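Local coordinates for protein 2-aminomuconate 6-semialdehyde dehydrogenase (Burkholderia cenocepacia, PDB 4U3W) that probably catalyses the NAD-dependent oxidation of 2-aminomuconate 6-semialdehyde to 2-aminomuconate, as a member of the aldehyde dehydrogenase family, at residues Tyr27-Phe32 with Ala209-His213; Val193-Glu199 with Phe222-His228; Val291-Leu295 with Leu326-Ala330; Glu310-Arg316 with Cys414-Asp420. One frame throughout, in Å; residues are numbered along the deposited sequence.

Overall arrangement
The four contacts form two pairs on opposite sides of the chain's centre. Interactions 1 and 2 have centres 12 Å apart and touch: F222 of interaction 2 packs on M212 of interaction 1, and Y27 O probably accepts a hydrogen bond from L224 N. They share the unit strand 192-196, helix 203-214, strand 222-224. Interactions 3 and 4 have centres 13 Å apart and meet through L326 and I416, where helices 287-299 and 319-331 pack on the parallel strands of a mixed sheet. Between the pairs, the nearest atoms of interactions 2 and 4 are still about 17 Å apart. The side chain of E199 in interaction 2 is about 8 Å from a magnesium ion, whose site includes L42 and E200.

Interaction 1 (Tyr27-Phe32 with Ala209-His213); sequences YINGEF and AEVMH
Y27 and F32 sit on the two strands of a beta hairpin closed by a two-residue loop, N29-G30, and both lean on the A209-H213 turn of helix 203-214, the crossover helix of a beta-alpha-beta unit. Y27 begins with CB 3.8 Å from A209 CB, a methyl small enough to let strand and helix come close. Its CG stands anti to the backbone N (chi1 -177°), which carries the ring across the helix, with A209 O over one face. Farther out, CE1 comes within 3.4 Å of H213 ND1. At the tip, OH and H213 ND1 share a hydrogen bond of 2.6 Å, ND1 lying at the tyrosine edge and OH at the imidazole edge; the two rings themselves meet obliquely. A water 2.8 Å from Y27 OH also donates a weak bond to M212 O, tying the phenol to the helix backbone. F32 backs this arrangement: Y27 CD1 sits over the centre of its ring, 3.5 Å above the plane, while F32 CZ reaches E210 CG at 3.6 Å. The carboxylate of E210 is engaged elsewhere, in a salt bridge with R98. Between the two aromatic residues the chain reverses in a type I' turn from I28 to E31. N29 and G30 suit it, since both have positive phi, which glycine accepts readily and asparagine tolerates. The turn brings G30 O to 3.1 Å from H213 CE1.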
loop_
_atom_site.group_PDB
_atom_site.type_symbol
_atom_site.label_atom_id
_atom_site.label_comp_id
_atom_site.label_asym_id
_atom_site.label_seq_id
_atom_site.Cartn_x
_atom_site.Cartn_y
_atom_site.Cartn_z
ATOM N N TYR A 27 31.028 18.055 -17.391
ATOM C CA TYR A 27 30.158 19.130 -16.897
ATOM C C TYR A 27 30.196 19.071 -15.392
ATOM O O TYR A 27 29.681 18.131 -14.793
ATOM C CB TYR A 27 28.718 18.998 -17.418
ATOM C CG TYR A 27 27.809 20.149 -16.970
ATOM C CD1 TYR A 27 27.908 21.401 -17.565
ATOM C CD2 TYR A 27 26.841 19.970 -15.981
ATOM C CE1 TYR A 27 27.073 22.484 -17.159
ATOM C CE2 TYR A 27 25.987 21.078 -15.527
ATOM C CZ TYR A 27 26.135 22.320 -16.151
ATOM O OH TYR A 27 25.362 23.405 -15.813
ATOM N N ILE A 28 30.867 20.047 -14.763
ATOM C CA ILE A 28 31.076 19.960 -13.320
ATOM C C ILE A 28 30.762 21.281 -12.622
ATOM O O ILE A 28 31.281 22.330 -13.023
ATOM C CB ILE A 28 32.548 19.513 -13.035
ATOM C CG1 ILE A 28 32.816 18.107 -13.633
ATOM C CG2 ILE A 28 32.880 19.559 -11.558
ATOM C CD1 ILE A 28 34.343 17.679 -13.508
ATOM N N ASN A 29 29.902 21.240 -11.608
ATOM C CA ASN A 29 29.556 22.447 -10.854
ATOM C C ASN A 29 29.063 23.584 -11.770
ATOM O O ASN A 29 29.527 24.728 -11.670
ATOM C CB ASN A 29 30.764 22.932 -9.989
ATOM C CG ASN A 29 30.314 23.740 -8.779
ATOM O OD1 ASN A 29 29.164 23.609 -8.326
ATOM N ND2 ASN A 29 31.227 24.526 -8.203
ATOM N N GLY A 30 28.189 23.250 -12.710
ATOM C CA GLY A 30 27.548 24.264 -13.522
ATOM C C GLY A 30 28.341 24.779 -14.705
ATOM O O GLY A 30 27.909 25.709 -15.365
ATOM N N GLU A 31 29.458 24.153 -15.040
ATOM C CA GLU A 31 30.168 24.542 -16.273
ATOM C C GLU A 31 30.845 23.372 -16.995
ATOM O O GLU A 31 31.214 22.379 -16.377
ATOM C CB GLU A 31 31.249 25.602 -15.956
ATOM C CG GLU A 31 32.263 25.141 -14.952
ATOM C CD GLU A 31 33.479 26.121 -14.739
ATOM O OE1 GLU A 31 33.667 27.109 -15.495
ATOM O OE2 GLU A 31 34.262 25.881 -13.799
ATOM N N PHE A 32 31.016 23.506 -18.312
ATOM C CA PHE A 32 31.800 22.567 -19.078
ATOM C C PHE A 32 33.272 22.850 -18.866
ATOM O O PHE A 32 33.680 24.029 -18.795
ATOM C CB PHE A 32 31.433 22.643 -20.551
ATOM C CG PHE A 32 30.035 22.062 -20.837
ATOM C CD1 PHE A 32 29.865 20.697 -21.027
ATOM C CD2 PHE A 32 28.920 22.898 -20.842
ATOM C CE1 PHE A 32 28.548 20.137 -21.261
ATOM C CE2 PHE A 32 27.644 22.373 -21.066
ATOM C CZ PHE A 32 27.450 20.997 -21.290
ATOM N N ALA A 209 23.697 17.097 -20.517
ATOM C CA ALA A 209 24.335 18.130 -19.703
ATOM C C ALA A 209 24.009 19.544 -20.207
ATOM O O ALA A 209 23.777 20.419 -19.395
ATOM C CB ALA A 209 25.920 17.918 -19.685
ATOM N N GLU A 210 24.025 19.765 -21.533
ATOM C CA GLU A 210 23.660 21.081 -22.085
ATOM C C GLU A 210 22.236 21.470 -21.713
ATOM O O GLU A 210 21.936 22.651 -21.408
ATOM C CB GLU A 210 23.793 21.080 -23.624
ATOM C CG GLU A 210 25.225 20.872 -24.070
ATOM C CD GLU A 210 25.409 20.924 -25.577
ATOM O OE1 GLU A 210 24.500 21.412 -26.285
ATOM O OE2 GLU A 210 26.492 20.501 -26.058
ATOM N N VAL A 211 21.345 20.488 -21.729
ATOM C CA VAL A 211 19.951 20.756 -21.327
ATOM C C VAL A 211 19.888 21.130 -19.837
ATOM O O VAL A 211 19.207 22.120 -19.472
ATOM C CB VAL A 211 19.005 19.546 -21.654
ATOM C CG1 VAL A 211 17.619 19.775 -20.985
ATOM C CG2 VAL A 211 18.843 19.440 -23.169
ATOM N N MET A 212 20.570 20.356 -18.981
ATOM C CA MET A 212 20.688 20.675 -17.546
ATOM C C MET A 212 21.131 22.127 -17.334
ATOM O O MET A 212 20.595 22.851 -16.483
ATOM C CB MET A 212 21.722 19.753 -16.813
ATOM C CG MET A 212 21.408 18.236 -16.892
ATOM S SD MET A 212 19.797 17.886 -16.083
ATOM C CE MET A 212 19.731 16.097 -16.206
ATOM N N HIS A 213 22.161 22.506 -18.080
ATOM C CA HIS A 213 22.717 23.851 -18.053
ATOM C C HIS A 213 21.704 24.898 -18.541
ATOM O O HIS A 213 21.518 25.929 -17.897
ATOM C CB HIS A 213 23.979 23.902 -18.930
ATOM C CG HIS A 213 24.793 25.138 -18.714
ATOM N ND1 HIS A 213 25.345 25.448 -17.491
ATOM C CD2 HIS A 213 25.145 26.143 -19.550
ATOM C CE1 HIS A 213 25.999 26.593 -17.577
ATOM N NE2 HIS A 213 25.905 27.031 -18.819
HETATM O O HOH W 1 23.099 22.556 -14.471
#

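Interaction 2 (Val193-Glu199 with Phe222-His228); sequences VVAKPSE and FNLIHGH
V193-K196 and F222-L224 run parallel, their axes 23° apart, and their side chains pack beside one another on both faces of the sheet. On the face of V194 and N223, the branched V194 sets CG1 against I225 CD1 at 3.7 Å. On the other face, V193 CG1 meets the F222 ring obliquely, and the small A195 lets L224 CD1 settle against A195 O. The tightest fit lies just beyond the strands, where P197 CD presses to 3.5 Å from L224 CD1 and P197 CG fits against the H226 ring; the rigid proline makes a firm bump there. N223 grips V193 O twice, through its backbone N and through ND2 (3.0 Å), from opposite faces of the carbonyl plane; ND2 also bonds to G220 O. K196 starts out across I225 O, then bends at chi3 and chi4 (both 83°), so its tail curls beside the backbone of G227 and H228. NZ thereby donates hydrogen bonds to G227 O (2.6 Å) and P197 O (2.9 Å), above each carbonyl plane, with a weak salt bridge to E199 OE1. At G227 the backbone angles would jam a side chain against the preceding carbonyl, which suits glycine. E199 CB makes a CH-pi contact over the H228 ring, 3.9 Å from its centroid and almost on the normal, while H228 ND1 bonds to E55. Adjacent parallel strands joined through helix 203-214 form the beta-alpha-beta crossover of the family's Rossmann-like domain; by comparison with relatives, K196-E199, where strand becomes loop, probably faces the adenosine ribose of NAD.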
loop_
_atom_site.group_PDB
_atom_site.type_symbol
_atom_site.label_atom_id
_atom_site.label_comp_id
_atom_site.label_asym_id
_atom_site.label_seq_id
_atom_site.Cartn_x
_atom_site.Cartn_y
_atom_site.Cartn_z
ATOM N N VAL A 193 24.089 14.108 -8.430
ATOM C CA VAL A 193 24.521 13.011 -9.300
ATOM C C VAL A 193 25.946 13.284 -9.878
ATOM O O VAL A 193 26.223 14.393 -10.301
ATOM C CB VAL A 193 23.493 12.840 -10.457
ATOM C CG1 VAL A 193 24.080 12.114 -11.645
ATOM C CG2 VAL A 193 22.170 12.168 -9.953
ATOM N N VAL A 194 26.791 12.266 -9.921
ATOM C CA VAL A 194 28.021 12.263 -10.680
ATOM C C VAL A 194 27.916 11.058 -11.608
ATOM O O VAL A 194 27.856 9.917 -11.138
ATOM C CB VAL A 194 29.276 12.119 -9.799
ATOM C CG1 VAL A 194 30.576 12.003 -10.706
ATOM C CG2 VAL A 194 29.386 13.302 -8.854
ATOM N N ALA A 195 27.840 11.332 -12.909
ATOM C CA ALA A 195 27.489 10.305 -13.861
ATOM C C ALA A 195 28.558 10.135 -14.921
ATOM O O ALA A 195 28.988 11.099 -15.533
ATOM C CB ALA A 195 26.155 10.637 -14.541
ATOM N N LYS A 196 28.919 8.886 -15.173
ATOM C CA LYS A 196 29.950 8.585 -16.168
ATOM C C LYS A 196 29.388 7.670 -17.250
ATOM O O LYS A 196 29.204 6.491 -17.002
ATOM C CB LYS A 196 31.152 7.882 -15.562
ATOM C CG LYS A 196 32.342 7.810 -16.698
ATOM C CD LYS A 196 33.225 6.651 -16.576
ATOM C CE LYS A 196 32.758 5.393 -17.182
ATOM N NZ LYS A 196 33.024 5.253 -18.636
ATOM N N PRO A 197 29.110 8.213 -18.438
ATOM C CA PRO A 197 28.571 7.361 -19.518
ATOM C C PRO A 197 29.688 6.556 -20.133
ATOM O O PRO A 197 30.898 6.804 -19.885
ATOM C CB PRO A 197 28.018 8.355 -20.531
ATOM C CG PRO A 197 28.982 9.616 -20.354
ATOM C CD PRO A 197 29.315 9.617 -18.846
ATOM N N SER A 198 29.303 5.578 -20.934
ATOM C CA SER A 198 30.302 4.739 -21.574
ATOM C C SER A 198 31.234 5.534 -22.490
ATOM O O SER A 198 30.828 6.499 -23.153
ATOM C CB SER A 198 29.648 3.593 -22.374
ATOM O OG SER A 198 30.681 2.928 -23.075
ATOM N N GLU A 199 32.524 5.151 -22.465
ATOM C CA GLU A 199 33.495 5.787 -23.341
ATOM C C GLU A 199 33.094 5.588 -24.825
ATOM O O GLU A 199 33.468 6.395 -25.652
ATOM C CB GLU A 199 34.934 5.256 -23.093
ATOM C CG GLU A 199 35.106 3.740 -23.326
ATOM C CD GLU A 199 34.808 2.885 -22.078
ATOM O OE1 GLU A 199 34.132 3.351 -21.115
ATOM O OE2 GLU A 199 35.238 1.712 -22.063
ATOM N N PHE A 222 23.855 18.150 -11.000
ATOM C CA PHE A 222 24.139 17.171 -12.017
ATOM C C PHE A 222 25.585 17.376 -12.573
ATOM O O PHE A 222 25.896 18.441 -13.097
ATOM C CB PHE A 222 23.141 17.265 -13.174
ATOM C CG PHE A 222 23.483 16.346 -14.314
ATOM C CD1 PHE A 222 23.013 15.025 -14.321
ATOM C CD2 PHE A 222 24.248 16.800 -15.388
ATOM C CE1 PHE A 222 23.306 14.157 -15.372
ATOM C CE2 PHE A 222 24.551 15.938 -16.436
ATOM C CZ PHE A 222 24.089 14.624 -16.429
ATOM N N ASN A 223 26.419 16.348 -12.477
ATOM C CA ASN A 223 27.821 16.424 -12.952
ATOM C C ASN A 223 28.081 15.260 -13.906
ATOM O O ASN A 223 27.696 14.133 -13.621
ATOM C CB ASN A 223 28.811 16.395 -11.794
ATOM C CG ASN A 223 28.471 17.397 -10.749
ATOM O OD1 ASN A 223 28.860 18.558 -10.829
ATOM N ND2 ASN A 223 27.715 16.968 -9.771
ATOM N N LEU A 224 28.688 15.569 -15.055
ATOM C CA LEU A 224 29.043 14.581 -16.075
ATOM C C LEU A 224 30.552 14.453 -16.173
ATOM O O LEU A 224 31.255 15.459 -16.319
ATOM C CB LEU A 224 28.498 15.006 -17.442
ATOM C CG LEU A 224 28.850 14.027 -18.575
ATOM C CD1 LEU A 224 27.975 12.811 -18.457
ATOM C CD2 LEU A 224 28.513 14.732 -19.873
ATOM N N ILE A 225 31.069 13.250 -16.022
ATOM C CA ILE A 225 32.508 13.018 -16.207
ATOM C C ILE A 225 32.710 11.973 -17.287
ATOM O O ILE A 225 32.070 10.904 -17.238
ATOM C CB ILE A 225 33.207 12.525 -14.926
ATOM C CG1 ILE A 225 32.312 11.494 -14.221
ATOM C CG2 ILE A 225 33.481 13.697 -13.966
ATOM C CD1 ILE A 225 33.047 10.719 -13.105
ATOM N N HIS A 226 33.573 12.266 -18.241
ATOM C CA HIS A 226 33.861 11.304 -19.282
ATOM C C HIS A 226 35.105 10.507 -18.985
ATOM O O HIS A 226 36.040 10.980 -18.263
ATOM C CB HIS A 226 34.050 11.969 -20.635
ATOM C CG HIS A 226 32.776 12.503 -21.229
ATOM N ND1 HIS A 226 31.714 11.685 -21.622
ATOM C CD2 HIS A 226 32.376 13.775 -21.485
ATOM C CE1 HIS A 226 30.767 12.427 -22.147
ATOM N NE2 HIS A 226 31.132 13.703 -22.074
ATOM N N GLY A 227 35.134 9.309 -19.554
ATOM C CA GLY A 227 36.342 8.514 -19.451
ATOM C C GLY A 227 36.106 7.042 -19.525
ATOM O O GLY A 227 34.982 6.605 -19.769
ATOM N N HIS A 228 37.171 6.291 -19.286
ATOM C CA HIS A 228 37.111 4.852 -19.338
ATOM C C HIS A 228 36.684 4.252 -18.006
ATOM O O HIS A 228 36.246 4.970 -17.117
ATOM C CB HIS A 228 38.478 4.303 -19.835
ATOM C CG HIS A 228 38.660 4.527 -21.299
ATOM N ND1 HIS A 228 38.794 5.795 -21.835
ATOM C CD2 HIS A 228 38.659 3.665 -22.354
ATOM C CE1 HIS A 228 38.919 5.703 -23.153
ATOM N NE2 HIS A 228 38.812 4.427 -23.497
HETATM O O HOH W 2 32.694 8.873 -21.275
#

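Interaction 3 (Val291-Leu295 with Leu326-Ala330); sequences VAGVL and LKEQA
The helical segments V291-L295 and L326-A330 cross at -52°, their axes 9.9 Å apart at closest approach, and the backbones come nearest where V291 CA and L326 CA are 5.9 Å apart. That angle is consistent with ridges-into-grooves packing of i, i+4 rows: V291 and L295 on one helix, L326 and A330 on the other. L326 does most of the filling. With its CG anti to the backbone N (chi1 -168°), it pushes CD1 into the first helix until it is 3.6 Å from both V291 O and L295 N, an amide and carbonyl already bonded to each other along the helix. Its other branch, CD2, stands 4.0 Å from V294 CG1. L295 answers by splitting its tip: CD1 lies over the backbone of A330, 3.6 Å from A330 N, where the small alanine leaves room, while CD2 turns to Q329. The extended Q329 covers the outer side of the interface, its NE2 3.6 Å from V291 CG1 and its OE1 3.9 Å from A292 CA. A long polar side chain suits this margin: its CB packs on both methyls of L295, while the amide end reaches the partly exposed border beside V291 and A292. Both helices rest on the same face of the mixed sheet, over its parallel strands 309-315 and 413-419: F322 of helix 319-331 also touches V291 and V294, and L326 reaches I394, C414 and I416.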
loop_
_atom_site.group_PDB
_atom_site.type_symbol
_atom_site.label_atom_id
_atom_site.label_comp_id
_atom_site.label_asym_id
_atom_site.label_seq_id
_atom_site.Cartn_x
_atom_site.Cartn_y
_atom_site.Cartn_z
ATOM N N VAL A 291 7.093 -16.362 -33.920
ATOM C CA VAL A 291 8.258 -16.167 -34.813
ATOM C C VAL A 291 8.646 -14.698 -34.880
ATOM O O VAL A 291 9.816 -14.365 -34.652
ATOM C CB VAL A 291 8.012 -16.697 -36.274
ATOM C CG1 VAL A 291 9.233 -16.373 -37.184
ATOM C CG2 VAL A 291 7.768 -18.190 -36.303
ATOM N N ALA A 292 7.686 -13.800 -35.129
ATOM C CA ALA A 292 8.011 -12.365 -35.100
ATOM C C ALA A 292 8.603 -11.889 -33.751
ATOM O O ALA A 292 9.489 -11.013 -33.711
ATOM C CB ALA A 292 6.761 -11.524 -35.413
ATOM N N GLY A 293 8.074 -12.433 -32.655
ATOM C CA GLY A 293 8.497 -12.021 -31.303
ATOM C C GLY A 293 9.951 -12.435 -31.043
ATOM O O GLY A 293 10.733 -11.680 -30.433
ATOM N N VAL A 294 10.280 -13.655 -31.456
ATOM C CA VAL A 294 11.657 -14.165 -31.281
ATOM C C VAL A 294 12.635 -13.474 -32.227
ATOM O O VAL A 294 13.801 -13.207 -31.844
ATOM C CB VAL A 294 11.659 -15.707 -31.463
ATOM C CG1 VAL A 294 13.142 -16.288 -31.609
ATOM C CG2 VAL A 294 10.927 -16.327 -30.290
ATOM N N LEU A 295 12.184 -13.117 -33.435
ATOM C CA LEU A 295 13.022 -12.240 -34.283
ATOM C C LEU A 295 13.391 -10.975 -33.516
ATOM O O LEU A 295 14.570 -10.572 -33.424
ATOM C CB LEU A 295 12.301 -11.861 -35.577
ATOM C CG LEU A 295 13.206 -11.241 -36.667
ATOM C CD1 LEU A 295 13.984 -12.341 -37.376
ATOM C CD2 LEU A 295 12.419 -10.420 -37.703
ATOM N N LEU A 326 11.868 -18.541 -38.937
ATOM C CA LEU A 326 12.737 -17.509 -38.366
ATOM C C LEU A 326 13.897 -17.200 -39.310
ATOM O O LEU A 326 14.364 -16.047 -39.421
ATOM C CB LEU A 326 13.274 -17.954 -37.011
ATOM C CG LEU A 326 13.961 -16.828 -36.192
ATOM C CD1 LEU A 326 12.928 -15.820 -35.620
ATOM C CD2 LEU A 326 14.787 -17.438 -35.093
ATOM N N LYS A 327 14.390 -18.243 -39.962
ATOM C CA LYS A 327 15.507 -18.085 -40.898
ATOM C C LYS A 327 15.113 -17.108 -42.011
ATOM O O LYS A 327 15.853 -16.175 -42.329
ATOM C CB LYS A 327 15.928 -19.451 -41.472
ATOM C CG LYS A 327 16.993 -19.369 -42.571
ATOM C CD LYS A 327 17.279 -20.751 -43.188
ATOM C CE LYS A 327 18.319 -20.622 -44.301
ATOM N NZ LYS A 327 18.773 -21.947 -44.843
ATOM N N GLU A 328 13.948 -17.338 -42.606
ATOM C CA GLU A 328 13.423 -16.465 -43.655
ATOM C C GLU A 328 13.258 -14.992 -43.207
ATOM O O GLU A 328 13.655 -14.068 -43.914
ATOM C CB GLU A 328 12.090 -17.058 -44.179
ATOM C CG GLU A 328 11.349 -16.210 -45.179
ATOM C CD GLU A 328 10.066 -16.879 -45.667
ATOM O OE1 GLU A 328 10.018 -18.134 -45.745
ATOM O OE2 GLU A 328 9.089 -16.148 -45.935
ATOM N N GLN A 329 12.712 -14.742 -42.023
ATOM C CA GLN A 329 12.602 -13.359 -41.553
ATOM C C GLN A 329 13.962 -12.728 -41.219
ATOM O O GLN A 329 14.172 -11.502 -41.388
ATOM C CB GLN A 329 11.680 -13.300 -40.313
ATOM C CG GLN A 329 10.204 -13.734 -40.649
ATOM C CD GLN A 329 9.210 -13.379 -39.540
ATOM O OE1 GLN A 329 9.518 -12.609 -38.639
ATOM N NE2 GLN A 329 8.000 -13.981 -39.597
ATOM N N ALA A 330 14.851 -13.539 -40.669
ATOM C CA ALA A 330 16.201 -13.042 -40.327
ATOM C C ALA A 330 16.971 -12.658 -41.602
ATOM O O ALA A 330 17.676 -11.661 -41.636
ATOM C CB ALA A 330 16.972 -14.108 -39.526
#

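Interaction 4 (Glu310-Arg316 with Cys414-Asp420); sequences ERVYVER and CHIAPFD
E315 covers one face of the F419 ring: its CA stands 3.5 Å above the plane toward the rim and its CB makes a CH-pi contact, 4.0 Å from the centroid; V314 N and Y313 O approach the ring edge. R316 turns its guanidinium so that P418 CB covers one face, while D420 occupies the edge. These groups close one end of two neighbouring parallel strands, 309-315 and 413-419, central members of the mixed sheet at the core of what is, by comparison with the family, the catalytic domain. The pairing is regular: E310 O, V312, V314 and R316 N alternate with H415, A417 and F419, as in V312 N to H415 O at 2.7 Å. P418 fits because its position places the missing N-H away from strand 309-315. On one face V314 CG2 meets I416 CG2 side by side at 3.7 Å, beta-branched residues that suit strands and cover the sheet beneath helix 319-331. On the other, A417 leaves space for the Y313 ring, whose OH takes a bond from R311 NH1 at the ring edge. F419 reaches E315 because its CG sits between the backbone N and the carbonyl carbon (chi1 72°). Facing solvent, R316 and D420 form a side-on salt bridge: NE bonds to the syn lone pair of OD1 at 2.8 Å and NH2 to OD2. E315 OE1 is bound to A283 N, while a water joins E315 OE2, 2.6 Å away, to D420 O.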
loop_
_atom_site.group_PDB
_atom_site.type_symbol
_atom_site.label_atom_id
_atom_site.label_comp_id
_atom_site.label_asym_id
_atom_site.label_seq_id
_atom_site.Cartn_x
_atom_site.Cartn_y
_atom_site.Cartn_z
ATOM N N GLU A 310 19.169 -15.217 -26.206
ATOM C CA GLU A 310 20.217 -15.927 -26.917
ATOM C C GLU A 310 20.002 -17.439 -26.873
ATOM O O GLU A 310 20.667 -18.146 -27.619
ATOM C CB GLU A 310 21.622 -15.543 -26.350
ATOM C CG GLU A 310 21.935 -14.087 -26.703
ATOM C CD GLU A 310 23.404 -13.646 -26.369
ATOM O OE1 GLU A 310 24.155 -14.426 -25.735
ATOM O OE2 GLU A 310 23.781 -12.531 -26.771
ATOM N N ARG A 311 19.061 -17.924 -26.029
ATOM C CA ARG A 311 18.630 -19.338 -26.027
ATOM C C ARG A 311 17.163 -19.327 -26.413
ATOM O O ARG A 311 16.394 -18.464 -25.952
ATOM C CB ARG A 311 18.771 -20.039 -24.653
ATOM C CG ARG A 311 20.194 -20.038 -24.046
ATOM C CD ARG A 311 20.212 -20.747 -22.696
ATOM N NE ARG A 311 19.697 -19.889 -21.591
ATOM C CZ ARG A 311 19.046 -20.369 -20.529
ATOM N NH1 ARG A 311 18.774 -21.669 -20.448
ATOM N NH2 ARG A 311 18.642 -19.553 -19.554
ATOM N N VAL A 312 16.785 -20.244 -27.290
ATOM C CA VAL A 312 15.365 -20.451 -27.632
ATOM C C VAL A 312 15.044 -21.940 -27.481
ATOM O O VAL A 312 15.844 -22.782 -27.921
ATOM C CB VAL A 312 15.033 -19.993 -29.092
ATOM C CG1 VAL A 312 13.501 -20.120 -29.374
ATOM C CG2 VAL A 312 15.505 -18.549 -29.309
ATOM N N TYR A 313 13.906 -22.265 -26.836
ATOM C CA TYR A 313 13.451 -23.653 -26.747
ATOM C C TYR A 313 12.062 -23.781 -27.375
ATOM O O TYR A 313 11.147 -23.093 -26.975
ATOM C CB TYR A 313 13.396 -24.166 -25.303
ATOM C CG TYR A 313 14.748 -24.064 -24.553
ATOM C CD1 TYR A 313 15.751 -25.011 -24.721
ATOM C CD2 TYR A 313 14.981 -23.017 -23.682
ATOM C CE1 TYR A 313 16.993 -24.917 -24.015
ATOM C CE2 TYR A 313 16.214 -22.893 -22.977
ATOM C CZ TYR A 313 17.203 -23.850 -23.165
ATOM O OH TYR A 313 18.339 -23.676 -22.446
ATOM N N VAL A 314 11.925 -24.682 -28.344
ATOM C CA VAL A 314 10.669 -24.814 -29.093
ATOM C C VAL A 314 10.186 -26.255 -28.964
ATOM O O VAL A 314 10.969 -27.193 -29.103
ATOM C CB VAL A 314 10.857 -24.427 -30.579
ATOM C CG1 VAL A 314 9.552 -24.568 -31.382
ATOM C CG2 VAL A 314 11.404 -22.983 -30.676
ATOM N N GLU A 315 8.902 -26.424 -28.654
ATOM C CA GLU A 315 8.369 -27.755 -28.459
ATOM C C GLU A 315 8.515 -28.548 -29.769
ATOM O O GLU A 315 8.243 -28.021 -30.861
ATOM C CB GLU A 315 6.910 -27.703 -27.989
ATOM C CG GLU A 315 6.435 -29.002 -27.407
ATOM C CD GLU A 315 4.976 -28.892 -26.893
ATOM O OE1 GLU A 315 4.435 -27.767 -26.800
ATOM O OE2 GLU A 315 4.410 -29.949 -26.619
ATOM N N ARG A 316 8.934 -29.805 -29.656
ATOM C CA ARG A 316 9.399 -30.554 -30.825
ATOM C C ARG A 316 8.425 -30.597 -32.042
ATOM O O ARG A 316 8.893 -30.488 -33.161
ATOM C CB ARG A 316 9.773 -31.996 -30.413
ATOM C CG ARG A 316 10.616 -32.735 -31.437
ATOM C CD ARG A 316 10.986 -34.109 -30.938
ATOM N NE ARG A 316 11.765 -34.063 -29.706
ATOM C CZ ARG A 316 13.075 -33.843 -29.656
ATOM N NH1 ARG A 316 13.763 -33.607 -30.764
ATOM N NH2 ARG A 316 13.700 -33.839 -28.491
ATOM N N CYS A 414 20.936 -16.324 -31.757
ATOM C CA CYS A 414 20.197 -17.177 -30.850
ATOM C C CYS A 414 20.496 -18.607 -31.249
ATOM O O CYS A 414 20.701 -18.890 -32.432
ATOM C CB CYS A 414 18.671 -16.905 -30.911
ATOM S SG CYS A 414 17.879 -17.066 -32.527
ATOM N N HIS A 415 20.510 -19.488 -30.250
ATOM C CA HIS A 415 20.519 -20.924 -30.463
ATOM C C HIS A 415 19.055 -21.439 -30.260
ATOM O O HIS A 415 18.374 -21.017 -29.348
ATOM C CB HIS A 415 21.493 -21.631 -29.499
ATOM C CG HIS A 415 21.436 -23.129 -29.580
ATOM N ND1 HIS A 415 20.565 -23.888 -28.818
ATOM C CD2 HIS A 415 22.128 -24.014 -30.340
ATOM C CE1 HIS A 415 20.716 -25.169 -29.113
ATOM N NE2 HIS A 415 21.651 -25.272 -30.040
ATOM N N ILE A 416 18.606 -22.374 -31.086
ATOM C CA ILE A 416 17.243 -22.962 -30.944
ATOM C C ILE A 416 17.371 -24.470 -30.661
ATOM O O ILE A 416 18.091 -25.175 -31.389
ATOM C CB ILE A 416 16.396 -22.698 -32.235
ATOM C CG1 ILE A 416 16.618 -21.233 -32.654
ATOM C CG2 ILE A 416 14.842 -23.009 -32.028
ATOM C CD1 ILE A 416 15.876 -20.752 -33.865
ATOM N N ALA A 417 16.693 -24.966 -29.610
ATOM C CA ALA A 417 16.674 -26.415 -29.313
ATOM C C ALA A 417 15.253 -26.879 -29.177
ATOM O O ALA A 417 14.391 -26.083 -28.824
ATOM C CB ALA A 417 17.445 -26.754 -28.042
ATOM N N PRO A 418 14.996 -28.173 -29.481
ATOM C CA PRO A 418 13.669 -28.747 -29.229
ATOM C C PRO A 418 13.476 -29.154 -27.775
ATOM O O PRO A 418 14.478 -29.518 -27.147
ATOM C CB PRO A 418 13.655 -29.994 -30.112
ATOM C CG PRO A 418 15.115 -30.437 -30.106
ATOM C CD PRO A 418 15.926 -29.154 -30.074
ATOM N N PHE A 419 12.233 -29.153 -27.281
ATOM C CA PHE A 419 11.939 -29.783 -25.999
ATOM C C PHE A 419 10.679 -30.641 -26.131
ATOM O O PHE A 419 9.903 -30.484 -27.091
ATOM C CB PHE A 419 11.813 -28.732 -24.865
ATOM C CG PHE A 419 10.571 -27.878 -24.912
ATOM C CD1 PHE A 419 10.554 -26.704 -25.666
ATOM C CD2 PHE A 419 9.453 -28.192 -24.150
ATOM C CE1 PHE A 419 9.439 -25.871 -25.700
ATOM C CE2 PHE A 419 8.295 -27.380 -24.180
ATOM C CZ PHE A 419 8.282 -26.210 -24.957
ATOM N N ASP A 420 10.476 -31.553 -25.181
ATOM C CA ASP A 420 9.317 -32.443 -25.233
ATOM C C ASP A 420 8.252 -32.200 -24.184
ATOM O O ASP A 420 7.092 -32.487 -24.431
ATOM C CB ASP A 420 9.793 -33.895 -25.140
ATOM C CG ASP A 420 10.653 -34.275 -26.317
ATOM O OD1 ASP A 420 10.146 -34.183 -27.459
ATOM O OD2 ASP A 420 11.848 -34.583 -26.092
HETATM O O HOH W 3 18.765 -23.036 -26.772
HETATM O O HOH W 4 5.686 -32.196 -26.903
#